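RahU protein (Pseudomonas aeruginosa PAO1, PDB 6ZC2) is an aegerolysin that interacts with the membrane lipid ceramide phosphorylethanolamine and may also bind glycolipids. Local coordinates at residues E5-K10 with T123-V128; V11-S16 with V52-P57; I22-L27 with S75-D80. One frame throughout, in Å; residues are numbered along the deposited sequence.

Contact 1. Residues E5-K10 with T123-V128. With EDO (1,2-ethanediol), chain E.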
ATOM      1  N   GLU A   5      -1.949  14.748  -3.572  1.00 11.83           N
ATOM      2  CA  GLU A   5      -0.978  13.659  -3.618  1.00 11.65           C
ATOM      3  C   GLU A   5      -1.566  12.490  -2.835  1.00 10.44           C
ATOM      4  O   GLU A   5      -1.735  12.584  -1.617  1.00 11.54           O
ATOM      5  CB  GLU A   5       0.351  14.112  -3.013  1.00 13.25           C
ATOM      6  CG  GLU A   5       1.057  15.210  -3.816  1.00 15.75           C
ATOM      7  CD  GLU A   5       0.512  16.604  -3.538  1.00 17.88           C
ATOM      8  OE1 GLU A   5       0.249  16.905  -2.354  1.00 19.39           O
ATOM      9  OE2 GLU A   5       0.359  17.397  -4.495  1.00 19.17           O
ATOM     10  N   TRP A   6      -1.899  11.399  -3.529  1.00 10.65           N
ATOM     11  CA  TRP A   6      -2.534  10.263  -2.872  1.00 10.13           C
ATOM     12  C   TRP A   6      -2.235   8.970  -3.622  1.00 10.25           C
ATOM     13  O   TRP A   6      -1.960   8.970  -4.830  1.00 10.69           O
ATOM     14  CB  TRP A   6      -4.054  10.460  -2.719  1.00 10.80           C
ATOM     15  CG  TRP A   6      -4.821  10.491  -4.030  1.00 10.81           C
ATOM     16  CD1 TRP A   6      -4.989  11.573  -4.854  1.00 11.32           C
ATOM     17  CD2 TRP A   6      -5.523   9.402  -4.658  1.00 10.75           C
ATOM     18  NE1 TRP A   6      -5.740  11.228  -5.950  1.00 12.04           N
ATOM     19  CE2 TRP A   6      -6.075   9.902  -5.859  1.00 11.37           C
ATOM     20  CE3 TRP A   6      -5.732   8.059  -4.327  1.00 10.78           C
ATOM     21  CZ2 TRP A   6      -6.832   9.108  -6.722  1.00 12.75           C
ATOM     22  CZ3 TRP A   6      -6.480   7.268  -5.192  1.00 11.50           C
ATOM     23  CH2 TRP A   6      -7.026   7.799  -6.374  1.00 12.22           C
ATOM     24  N   ILE A   7      -2.307   7.864  -2.868  1.00  9.64           N
ATOM     25  CA  ILE A   7      -2.231   6.499  -3.376  1.00  9.28           C
ATOM     26  C   ILE A   7      -3.326   5.696  -2.681  1.00  9.15           C
ATOM     27  O   ILE A   7      -3.668   5.955  -1.525  1.00  9.69           O
ATOM     28  CB  ILE A   7      -0.833   5.872  -3.110  1.00  9.81           C
ATOM     29  CG1 ILE A   7      -0.694   4.492  -3.779  1.00 10.50           C
ATOM     30  CG2 ILE A   7      -0.555   5.780  -1.602  1.00 10.50           C
ATOM     31  CD1 ILE A   7       0.685   3.869  -3.643  1.00 10.94           C
ATOM     32  N   ALA A   8      -3.883   4.715  -3.388  1.00  9.32           N
ATOM     33  CA  ALA A   8      -4.793   3.752  -2.778  1.00  9.34           C
ATOM     34  C   ALA A   8      -4.405   2.377  -3.297  1.00  8.89           C
ATOM     35  O   ALA A   8      -4.417   2.149  -4.511  1.00 10.09           O
ATOM     36  CB  ALA A   8      -6.258   4.083  -3.093  1.00 10.38           C
ATOM     37  N   VAL A   9      -4.049   1.472  -2.382  1.00  8.81           N
ATOM     38  CA  VAL A   9      -3.541   0.147  -2.727  1.00  8.68           C
ATOM     39  C   VAL A   9      -4.635  -0.882  -2.474  1.00  8.90           C
ATOM     40  O   VAL A   9      -5.066  -1.073  -1.329  1.00  9.65           O
ATOM     41  CB  VAL A   9      -2.274  -0.193  -1.928  1.00  9.34           C
ATOM     42  CG1 VAL A   9      -1.690  -1.508  -2.413  1.00 10.39           C
ATOM     43  CG2 VAL A   9      -1.254   0.948  -2.020  1.00 10.74           C
ATOM     44  N   LYS A  10      -5.076  -1.560  -3.537  1.00  8.97           N
ATOM     45  CA  LYS A  10      -6.069  -2.630  -3.433  1.00  8.88           C
ATOM     46  C   LYS A  10      -5.325  -3.930  -3.138  1.00  8.92           C
ATOM     47  O   LYS A  10      -4.573  -4.422  -3.985  1.00  9.61           O
ATOM     48  CB  LYS A  10      -6.861  -2.744  -4.734  1.00  9.70           C
ATOM     49  CG  LYS A  10      -7.949  -3.807  -4.698  1.00 10.50           C
ATOM     50  CD  LYS A  10      -8.692  -3.904  -6.028  1.00 10.99           C
ATOM     51  CE  LYS A  10      -9.644  -5.089  -6.037  1.00 11.79           C
ATOM     52  NZ  LYS A  10     -10.627  -5.006  -7.164  1.00 12.04           N
ATOM     53  N   THR A 123       0.209  14.058 -10.516  1.00 21.97           N
ATOM     54  CA  THR A 123       0.179  14.642  -9.181  1.00 20.28           C
ATOM     55  C   THR A 123       0.015  13.546  -8.131  1.00 18.03           C
ATOM     56  O   THR A 123       0.722  13.526  -7.113  1.00 18.44           O
ATOM     57  CB  THR A 123      -0.965  15.654  -9.097  1.00 21.60           C
ATOM     58  OG1 THR A 123      -0.748  16.702 -10.053  1.00 23.09           O
ATOM     59  CG2 THR A 123      -1.038  16.253  -7.708  1.00 21.64           C
ATOM     60  N   ASP A 124      -0.883  12.600  -8.390  1.00 15.49           N
ATOM     61  CA  ASP A 124      -1.138  11.459  -7.530  1.00 13.78           C
ATOM     62  C   ASP A 124      -0.660  10.176  -8.202  1.00 13.69           C
ATOM     63  O   ASP A 124      -0.668  10.060  -9.433  1.00 15.04           O
ATOM     64  CB  ASP A 124      -2.645  11.322  -7.290  1.00 14.21           C
ATOM     65  CG  ASP A 124      -3.427  11.178  -8.585  1.00 15.10           C
ATOM     66  OD1 ASP A 124      -3.553  12.187  -9.312  1.00 17.22           O
ATOM     67  OD2 ASP A 124      -3.898  10.060  -8.887  1.00 17.17           O
ATOM     68  N   ILE A 125      -0.253   9.204  -7.379  1.00 11.95           N
ATOM     69  CA  ILE A 125      -0.076   7.841  -7.869  1.00 11.69           C
ATOM     70  C   ILE A 125      -1.422   7.240  -8.246  1.00 11.70           C
ATOM     71  O   ILE A 125      -1.555   6.570  -9.278  1.00 12.93           O
ATOM     72  CB  ILE A 125       0.662   6.975  -6.828  1.00 11.60           C
ATOM     73  CG1 ILE A 125       2.121   7.420  -6.683  1.00 12.09           C
ATOM     74  CG2 ILE A 125       0.577   5.501  -7.213  1.00 11.91           C
ATOM     75  CD1 ILE A 125       2.846   6.798  -5.494  1.00 12.52           C
ATOM     76  N   GLY A 126      -2.438   7.456  -7.409  1.00 11.13           N
ATOM     77  CA  GLY A 126      -3.755   6.906  -7.672  1.00 11.97           C
ATOM     78  C   GLY A 126      -3.874   5.455  -7.224  1.00 10.76           C
ATOM     79  O   GLY A 126      -3.196   5.003  -6.300  1.00 10.50           O
ATOM     80  N   GLU A 127      -4.761   4.718  -7.899  1.00 11.02           N
ATOM     81  CA  GLU A 127      -5.067   3.339  -7.526  1.00 11.21           C
ATOM     82  C   GLU A 127      -4.020   2.376  -8.076  1.00 11.42           C
ATOM     83  O   GLU A 127      -3.732   2.371  -9.277  1.00 13.29           O
ATOM     84  CB  GLU A 127      -6.450   2.939  -8.052  1.00 11.64           C
ATOM     85  CG  GLU A 127      -7.598   3.697  -7.402  1.00 11.80           C
ATOM     86  CD  GLU A 127      -8.982   3.180  -7.777  1.00 12.44           C
ATOM     87  OE1 GLU A 127      -9.111   2.433  -8.772  1.00 14.21           O
ATOM     88  OE2 GLU A 127      -9.953   3.532  -7.071  1.00 12.71           O
ATOM     89  N   VAL A 128      -3.474   1.543  -7.191  1.00 10.84           N
ATOM     90  CA  VAL A 128      -2.545   0.473  -7.539  1.00 10.44           C
ATOM     91  C   VAL A 128      -3.118  -0.820  -6.976  1.00 10.18           C
ATOM     92  O   VAL A 128      -3.522  -0.860  -5.811  1.00 11.07           O
ATOM     93  CB  VAL A 128      -1.150   0.727  -6.927  1.00 11.44           C
ATOM     94  CG1 VAL A 128      -0.220  -0.465  -7.169  1.00 12.48           C
ATOM     95  CG2 VAL A 128      -0.546   2.009  -7.472  1.00 12.66           C
TER
HETATM   96  C1  EDO E 204      -3.925   5.053 -11.184  0.80 22.56           C
HETATM   97  O1  EDO E 204      -4.126   3.681 -11.559  0.80 18.38           O
HETATM   98  C2  EDO E 204      -5.208   5.857 -11.400  0.90 29.98           C
HETATM   99  O2  EDO E 204      -6.067   5.778 -10.251  0.95 20.14           O
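The indole of W6 lies over the entry to strand 126-134, its five-membered ring above D124 CB and its six-membered ring above G126 CA. Strands 6-13 and 126-134 are the parallel pair of the six-stranded mixed sheet in this aegerolysin beta-sandwich; every other neighbouring pair in that sheet is antiparallel. Both indole contacts are CH-pi contacts on the same ring face; G126 CA stands 3.7 Å from the centre of the six-membered ring, 15° off the normal. The D124 carboxylate lies flat over the indole, its plane only 1° from parallel, with D124 OD2 3.3 Å above the indole plane toward the rim. I7, A8 and V9 stand opposite G126, E127 and V128. A8 N donates to G126 O and A8 O accepts from V128 N; outside them G126 N donates to W6 O and K10 N to V128 O. G126 enters the strand with a positive phi (82°), where a CB would jam against the carbonyl O of I125; O2 of a bound diol also occupies the place where a CB would lie.

On the face of I7, V9 and V128 the packing is apolar: I7 and I125 lie side by side, CG1 of I7 at 3.8 Å from CG2 of I125, and F88, W90 and W102 of the second sheet close over this face. On the other face, A8 and E127 meet W59, E127 OE2 is hydrogen-bonded to Y35 OH, and K38 makes a cation-pi contact with W6. The diol, 1,2-ethanediol probably from the crystallisation liquor, bridges the strand to G118 N: E127 N reaches its O2 at 2.9 Å, and its O1 donates to E127 O at 2.7 Å.

Contact 2. Residues V11-S16 with V52-P57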
ATOM      1  N   VAL A  11      -5.517  -4.480  -1.942  1.00  9.46           N
ATOM      2  CA  VAL A  11      -4.833  -5.700  -1.513  1.00  9.38           C
ATOM      3  C   VAL A  11      -5.689  -6.899  -1.916  1.00  8.92           C
ATOM      4  O   VAL A  11      -6.781  -7.106  -1.371  1.00 10.11           O
ATOM      5  CB  VAL A  11      -4.554  -5.685  -0.004  1.00 10.08           C
ATOM      6  CG1 VAL A  11      -3.852  -6.965   0.423  1.00 11.23           C
ATOM      7  CG2 VAL A  11      -3.728  -4.456   0.363  1.00 11.25           C
ATOM      8  N   VAL A  12      -5.199  -7.675  -2.884  1.00  9.20           N
ATOM      9  CA  VAL A  12      -5.890  -8.838  -3.440  1.00  9.02           C
ATOM     10  C   VAL A  12      -5.147 -10.086  -2.971  1.00  8.84           C
ATOM     11  O   VAL A  12      -3.997 -10.323  -3.361  1.00 10.17           O
ATOM     12  CB  VAL A  12      -5.960  -8.773  -4.975  1.00 10.11           C
ATOM     13  CG1 VAL A  12      -6.622 -10.031  -5.541  1.00 11.64           C
ATOM     14  CG2 VAL A  12      -6.691  -7.504  -5.430  1.00 11.67           C
ATOM     15  N   VAL A  13      -5.798 -10.891  -2.138  1.00 10.22           N
ATOM     16  CA  VAL A  13      -5.198 -12.087  -1.552  1.00  9.85           C
ATOM     17  C   VAL A  13      -5.649 -13.304  -2.346  1.00 10.48           C
ATOM     18  O   VAL A  13      -6.852 -13.535  -2.524  1.00 11.56           O
ATOM     19  CB  VAL A  13      -5.593 -12.224  -0.070  1.00 10.17           C
ATOM     20  CG1 VAL A  13      -5.053 -13.524   0.530  1.00 10.92           C
ATOM     21  CG2 VAL A  13      -5.118 -10.996   0.727  1.00 10.22           C
ATOM     22  N   SER A  14      -4.691 -14.094  -2.813  1.00 12.60           N
ATOM     23  CA  SER A  14      -5.015 -15.313  -3.531  0.72 13.30           C
ATOM     24  C   SER A  14      -5.476 -16.398  -2.567  1.00 12.86           C
ATOM     25  O   SER A  14      -5.111 -16.415  -1.384  1.00 14.50           O
ATOM     26  CB  SER A  14      -3.787 -15.823  -4.280  0.72 13.85           C
ATOM     27  OG  SER A  14      -4.096 -17.039  -4.933  0.72 13.39           O
ATOM     28  N   LYS A  15      -6.289 -17.316  -3.086  1.00 15.61           N
ATOM     29  CA  LYS A  15      -6.612 -18.506  -2.315  1.00 17.27           C
ATOM     30  C   LYS A  15      -5.376 -19.348  -2.002  1.00 16.15           C
ATOM     31  O   LYS A  15      -5.448 -20.210  -1.122  1.00 17.20           O
ATOM     32  CB  LYS A  15      -7.694 -19.333  -3.022  1.00 20.60           C
ATOM     33  CG  LYS A  15      -9.090 -18.747  -2.831  1.00 23.80           C
ATOM     34  CD  LYS A  15     -10.200 -19.695  -3.246  0.90 27.23           C
ATOM     35  CE  LYS A  15     -10.802 -20.406  -2.042  0.90 29.76           C
ATOM     36  NZ  LYS A  15     -12.260 -20.658  -2.207  0.90 31.90           N
ATOM     37  N   SER A  16      -4.237 -19.106  -2.663  1.00 15.16           N
ATOM     38  CA  SER A  16      -3.018 -19.793  -2.253  1.00 13.74           C
ATOM     39  C   SER A  16      -2.539 -19.369  -0.863  1.00 13.73           C
ATOM     40  O   SER A  16      -1.687 -20.064  -0.293  1.00 14.67           O
ATOM     41  CB  SER A  16      -1.896 -19.648  -3.299  1.00 13.80           C
ATOM     42  OG  SER A  16      -1.482 -18.303  -3.474  1.00 13.31           O
ATOM     43  N   VAL A  52      -6.710  -9.252   5.662  1.00  8.84           N
ATOM     44  CA  VAL A  52      -7.399  -9.247   4.372  1.00  8.80           C
ATOM     45  C   VAL A  52      -7.623 -10.694   3.936  1.00  8.39           C
ATOM     46  O   VAL A  52      -6.684 -11.504   3.937  1.00  9.49           O
ATOM     47  CB  VAL A  52      -6.615  -8.445   3.316  1.00  9.28           C
ATOM     48  CG1 VAL A  52      -7.416  -8.354   2.011  1.00  9.63           C
ATOM     49  CG2 VAL A  52      -6.282  -7.047   3.834  1.00 10.16           C
ATOM     50  N   GLN A  53      -8.867 -11.018   3.563  1.00  9.08           N
ATOM     51  CA  GLN A  53      -9.267 -12.376   3.207  1.00  9.94           C
ATOM     52  C   GLN A  53      -9.351 -12.556   1.696  1.00  9.38           C
ATOM     53  O   GLN A  53      -9.811 -11.665   0.971  1.00  9.74           O
ATOM     54  CB  GLN A  53     -10.636 -12.721   3.804  1.00 11.99           C
ATOM     55  CG  GLN A  53     -10.784 -12.364   5.270  1.00 13.87           C
ATOM     56  CD  GLN A  53      -9.824 -13.126   6.163  1.00 13.81           C
ATOM     57  OE1 GLN A  53      -9.348 -14.211   5.810  1.00 14.47           O
ATOM     58  NE2 GLN A  53      -9.527 -12.559   7.331  1.00 15.31           N
ATOM     59  N   ALA A  54      -8.935 -13.733   1.229  1.00  9.63           N
ATOM     60  CA  ALA A  54      -9.099 -14.081  -0.179  1.00 10.25           C
ATOM     61  C   ALA A  54     -10.551 -13.918  -0.605  1.00 10.64           C
ATOM     62  O   ALA A  54     -11.471 -14.368   0.086  1.00 11.74           O
ATOM     63  CB  ALA A  54      -8.654 -15.525  -0.407  1.00 12.03           C
ATOM     64  N   GLY A  55     -10.750 -13.277  -1.762  1.00 10.25           N
ATOM     65  CA  GLY A  55     -12.068 -13.037  -2.308  1.00 11.66           C
ATOM     66  C   GLY A  55     -12.692 -11.715  -1.917  1.00  9.88           C
ATOM     67  O   GLY A  55     -13.661 -11.289  -2.567  1.00 11.09           O
ATOM     68  N   SER A  56     -12.153 -11.031  -0.897  1.00 10.03           N
ATOM     69  CA  SER A  56     -12.708  -9.773  -0.395  0.67 10.38           C
ATOM     70  C   SER A  56     -11.605  -8.727  -0.261  1.00  9.47           C
ATOM     71  O   SER A  56     -11.178  -8.406   0.857  1.00 10.00           O
ATOM     72  CB  SER A  56     -13.394  -9.988   0.959  0.67 11.47           C
ATOM     73  OG  SER A  56     -14.560 -10.781   0.842  0.67 11.63           O
ATOM     74  N   PRO A  57     -11.134  -8.157  -1.372  1.00  9.98           N
ATOM     75  CA  PRO A  57     -10.060  -7.156  -1.288  1.00 10.17           C
ATOM     76  C   PRO A  57     -10.422  -5.977  -0.395  1.00  9.25           C
ATOM     77  O   PRO A  57     -11.584  -5.571  -0.299  1.00 10.46           O
ATOM     78  CB  PRO A  57      -9.880  -6.702  -2.742  1.00 11.63           C
ATOM     79  CG  PRO A  57     -10.312  -7.882  -3.542  1.00 12.15           C
ATOM     80  CD  PRO A  57     -11.446  -8.519  -2.767  1.00 10.56           C
TER
HETATM   81  O   HOH W   1      -8.441 -10.095  -1.092  1.00 11.29           O
HETATM   82  O   HOH W   2      -9.001 -11.684  -3.302  1.00 13.77           O
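V13 and V52 make the tight part of this contact: CG2 of V13 reaches CG1 of V52 at 3.7 Å, the two side chains crossing obliquely, and also rests against the carbonyl O of V52. V13 CG2 lies beside its own backbone N and anti to the carbonyl carbon, the branch that meets V52, while CG1 faces the backbone of A54. V11 meets the same V52 CG1 with its own CG1 and its carbonyl O, and I22 and V20 of strand 19-27 and I60 of strand 58-63 continue the apolar group. Strand 6-13 here belongs to one sheet of the beta-sandwich and strand 51-53 to the edge of the other, so the valines join the two sheets at one end of the fold.

Outward, the contact opens. A type II turn from Q53 to S56, closed by S56 N to Q53 O at 3.1 Å and carrying G55 at positive phi (92°), bends the chain past the end of strand 6-13. A54 CB touches V13 O and the CG of K15, and P57 lies alongside V12, CG to CG2, with P57 CA 3.3 Å from V11 O. One water accepts from V13 N at 3.0 Å and donates to Q53 O, with a weak bond to V11 O; a second accepts from G55 N at 2.8 Å and donates to V13 O. With no direct hydrogen bond between them, the segments are held by methyl packing, CA-H...O contacts to V11 O and V13 O, and water bridges; sheet pairing resumes at V11 with Q58.

Contact 3. Residues I22-L27 with S75-D80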
ATOM      1  N   ILE A  22      -1.775  -7.320   7.500  1.00  7.97           N
ATOM      2  CA  ILE A  22      -1.094  -6.060   7.215  1.00  7.97           C
ATOM      3  C   ILE A  22      -0.471  -5.592   8.523  1.00  7.58           C
ATOM      4  O   ILE A  22      -1.186  -5.368   9.504  1.00  8.49           O
ATOM      5  CB  ILE A  22      -2.078  -5.001   6.686  1.00  8.52           C
ATOM      6  CG1 ILE A  22      -2.876  -5.528   5.484  1.00  9.11           C
ATOM      7  CG2 ILE A  22      -1.338  -3.693   6.377  1.00  8.73           C
ATOM      8  CD1 ILE A  22      -2.038  -5.846   4.260  1.00 10.34           C
ATOM      9  N   ARG A  23       0.858  -5.458   8.555  1.00  8.48           N
ATOM     10  CA  ARG A  23       1.568  -5.128   9.787  1.00  8.49           C
ATOM     11  C   ARG A  23       2.611  -4.053   9.503  1.00  8.47           C
ATOM     12  O   ARG A  23       3.010  -3.833   8.357  1.00  9.47           O
ATOM     13  CB  ARG A  23       2.279  -6.361  10.399  1.00  8.74           C
ATOM     14  CG  ARG A  23       1.384  -7.585  10.625  1.00  8.85           C
ATOM     15  CD  ARG A  23       0.345  -7.365  11.734  1.00  9.80           C
ATOM     16  NE  ARG A  23      -0.543  -8.521  11.840  1.00  9.99           N
ATOM     17  CZ  ARG A  23      -1.808  -8.583  11.408  1.00  9.16           C
ATOM     18  NH1 ARG A  23      -2.436  -7.533  10.866  1.00 10.06           N
ATOM     19  NH2 ARG A  23      -2.462  -9.726  11.541  1.00 10.77           N
ATOM     20  N   ASN A  24       3.077  -3.399  10.571  1.00  8.72           N
ATOM     21  CA  ASN A  24       4.279  -2.571  10.498  1.00  9.48           C
ATOM     22  C   ASN A  24       4.116  -1.392   9.538  1.00  9.79           C
ATOM     23  O   ASN A  24       5.060  -0.994   8.853  1.00 12.13           O
ATOM     24  CB  ASN A  24       5.504  -3.406  10.125  1.00 10.08           C
ATOM     25  CG  ASN A  24       5.679  -4.619  11.015  1.00  9.93           C
ATOM     26  OD1 ASN A  24       5.198  -4.652  12.151  1.00 11.24           O
ATOM     27  ND2 ASN A  24       6.394  -5.620  10.513  1.00  9.84           N
ATOM     28  N   ALA A  25       2.916  -0.825   9.483  1.00 10.15           N
ATOM     29  CA  ALA A  25       2.687   0.320   8.611  1.00 11.98           C
ATOM     30  C   ALA A  25       3.426   1.538   9.154  1.00 12.70           C
ATOM     31  O   ALA A  25       3.495   1.747  10.367  1.00 15.78           O
ATOM     32  CB  ALA A  25       1.192   0.611   8.501  1.00 13.24           C
ATOM     33  N   THR A  26       4.011   2.327   8.255  1.00 11.87           N
ATOM     34  CA  THR A  26       4.764   3.510   8.648  0.58 13.56           C
ATOM     35  C   THR A  26       4.587   4.587   7.590  1.00 11.82           C
ATOM     36  O   THR A  26       4.371   4.296   6.409  1.00 12.49           O
ATOM     37  CB  THR A  26       6.274   3.255   8.826  0.58 17.48           C
ATOM     38  OG1 THR A  26       6.855   2.892   7.569  0.58 18.07           O
ATOM     39  CG2 THR A  26       6.565   2.171   9.869  0.58 19.07           C
ATOM     40  N   LEU A  27       4.672   5.841   8.033  1.00 11.38           N
ATOM     41  CA  LEU A  27       4.600   6.995   7.148  1.00 11.58           C
ATOM     42  C   LEU A  27       5.763   7.921   7.446  1.00 12.79           C
ATOM     43  O   LEU A  27       5.981   8.295   8.602  1.00 15.17           O
ATOM     44  CB  LEU A  27       3.310   7.783   7.355  1.00 13.05           C
ATOM     45  CG  LEU A  27       2.033   7.072   6.927  1.00 13.81           C
ATOM     46  CD1 LEU A  27       0.838   7.830   7.451  1.00 16.02           C
ATOM     47  CD2 LEU A  27       1.969   6.917   5.404  1.00 15.56           C
ATOM     48  N   SER A  75       5.110   2.851   3.970  1.00  9.61           N
ATOM     49  CA  SER A  75       5.191   1.426   3.666  1.00  9.41           C
ATOM     50  C   SER A  75       4.275   0.630   4.586  1.00  9.74           C
ATOM     51  O   SER A  75       3.819   1.123   5.623  1.00 10.60           O
ATOM     52  CB  SER A  75       6.621   0.903   3.812  1.00 11.82           C
ATOM     53  OG  SER A  75       7.035   0.949   5.161  1.00 14.43           O
ATOM     54  N   PHE A  76       4.025  -0.623   4.195  1.00  9.39           N
ATOM     55  CA  PHE A  76       3.417  -1.615   5.075  1.00  9.16           C
ATOM     56  C   PHE A  76       3.957  -2.996   4.711  1.00  9.05           C
ATOM     57  O   PHE A  76       4.372  -3.237   3.572  1.00  9.53           O
ATOM     58  CB  PHE A  76       1.871  -1.593   5.071  1.00  9.76           C
ATOM     59  CG  PHE A  76       1.245  -1.860   3.722  1.00  9.68           C
ATOM     60  CD1 PHE A  76       1.005  -3.162   3.280  1.00  9.87           C
ATOM     61  CD2 PHE A  76       0.876  -0.800   2.900  1.00 10.21           C
ATOM     62  CE1 PHE A  76       0.426  -3.395   2.031  1.00 10.60           C
ATOM     63  CE2 PHE A  76       0.303  -1.027   1.658  1.00 10.94           C
ATOM     64  CZ  PHE A  76       0.074  -2.324   1.224  1.00 11.06           C
ATOM     65  N   ASP A  77       3.949  -3.903   5.688  1.00  8.89           N
ATOM     66  CA  ASP A  77       4.371  -5.282   5.475  1.00  8.46           C
ATOM     67  C   ASP A  77       3.153  -6.191   5.313  1.00  8.49           C
ATOM     68  O   ASP A  77       2.071  -5.925   5.852  1.00  9.30           O
ATOM     69  CB  ASP A  77       5.232  -5.800   6.638  1.00  9.49           C
ATOM     70  CG  ASP A  77       6.595  -5.141   6.717  1.00 10.67           C
ATOM     71  OD1 ASP A  77       6.971  -4.403   5.779  1.00 12.63           O
ATOM     72  OD2 ASP A  77       7.278  -5.351   7.745  1.00 11.13           O
ATOM     73  N   CYS A  78       3.351  -7.283   4.569  1.00  8.73           N
ATOM     74  CA  CYS A  78       2.359  -8.336   4.397  1.00  8.24           C
ATOM     75  C   CYS A  78       2.890  -9.620   5.022  1.00  7.86           C
ATOM     76  O   CYS A  78       4.035 -10.013   4.750  1.00  8.73           O
ATOM     77  CB  CYS A  78       2.082  -8.569   2.904  1.00  9.43           C
ATOM     78  SG  CYS A  78       1.353  -7.146   2.062  1.00  9.91           S
ATOM     79  N   TYR A  79       2.057 -10.271   5.846  1.00  7.97           N
ATOM     80  CA  TYR A  79       2.410 -11.504   6.544  1.00  8.33           C
ATOM     81  C   TYR A  79       1.411 -12.624   6.251  1.00  7.85           C
ATOM     82  O   TYR A  79       0.200 -12.391   6.159  1.00  8.72           O
ATOM     83  CB  TYR A  79       2.477 -11.271   8.075  1.00  8.78           C
ATOM     84  CG  TYR A  79       3.824 -10.768   8.542  1.00  8.50           C
ATOM     85  CD1 TYR A  79       4.175  -9.426   8.449  1.00  9.25           C
ATOM     86  CD2 TYR A  79       4.767 -11.652   9.039  1.00  8.75           C
ATOM     87  CE1 TYR A  79       5.426  -8.980   8.851  1.00  9.54           C
ATOM     88  CE2 TYR A  79       6.024 -11.225   9.439  1.00  8.85           C
ATOM     89  CZ  TYR A  79       6.347  -9.889   9.348  1.00  9.51           C
ATOM     90  OH  TYR A  79       7.594  -9.471   9.745  1.00 11.58           O
ATOM     91  N   ASP A  80       1.930 -13.849   6.125  1.00  8.44           N
ATOM     92  CA  ASP A  80       1.140 -15.081   6.055  1.00  8.60           C
ATOM     93  C   ASP A  80       1.322 -15.758   7.413  1.00  8.71           C
ATOM     94  O   ASP A  80       2.319 -16.451   7.641  1.00  9.14           O
ATOM     95  CB  ASP A  80       1.680 -15.956   4.927  1.00  9.46           C
ATOM     96  CG  ASP A  80       1.060 -17.347   4.896  1.00 10.73           C
ATOM     97  OD1 ASP A  80       0.007 -17.571   5.535  1.00 10.67           O
ATOM     98  OD2 ASP A  80       1.632 -18.229   4.215  1.00 12.08           O
TER
HETATM   99  O   HOH W   3       6.474  -1.452   6.448  1.00 17.09           O
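F76 meets I22 through its CD1, 3.9 Å from the CG2 methyl of I22, which approaches the ring obliquely, while I22 CD1 lies near F76 CE1 and CD1. The F76 ring goes on to meet F88, W90 and I60 in the interior of the beta-sandwich. The strands are antiparallel neighbours in the five-stranded sheet, interrupted by a beta bulge. R23 and D77 exchange two backbone hydrogen bonds, T26 and S75 two more, but between these pairs N24 and A25 together stand opposite F76 alone. N24 takes up the extra residue with left-handed helical backbone angles, and A25 N turns to S48 OG instead of the partner strand; A25 CB still packs on F76 CB.

At the bulge the N24 side chain reaches the D77 carboxylate. N24 ND2 donates to D77 OD2 at 2.9 Å, nearly straight at 173°. OD2 lies in the N24 amide plane, while ND2 comes from the anti side of OD2, tilted 29° out of the carboxylate plane; the two planes are 82° apart. Both carboxylate oxygens are thus hydrogen-bonded, OD1 by T87 OG1 and a water. R23 passes the Y79 ring, R23 CG 4.0 Å from Y79 CD1, and its NH1 donates to I22 O from above the carbonyl plane, while M50 and N51 take further guanidinium bonds. The water links S75, N24 and D77: it accepts from S75 OG at 2.8 Å and donates to D77 OD1 and, at 2.8 Å, to N24 O.

Overall arrangement
Contacts 1 and 3 each pair strands within one sheet, the first parallel, the second antiparallel and bulged; contact 2 joins the two sheets. All three are partly buried. Contacts 1 and 3, nearer the centre and on opposite sides of it, each turn an apolar face into the sandwich and a more polar one outward, and they meet inside where V9 CG1 packs on F76 CZ. Contact 2 lies at one end, its turn exposed. Strand 6-13 serves contacts 1 and 2, which touch through K10 and P57; I22 and V52 tie contact 3 to contact 2. Direct backbone hydrogen bonds hold contacts 1 and 3, whereas contact 2 relies on valine packing and bridging water.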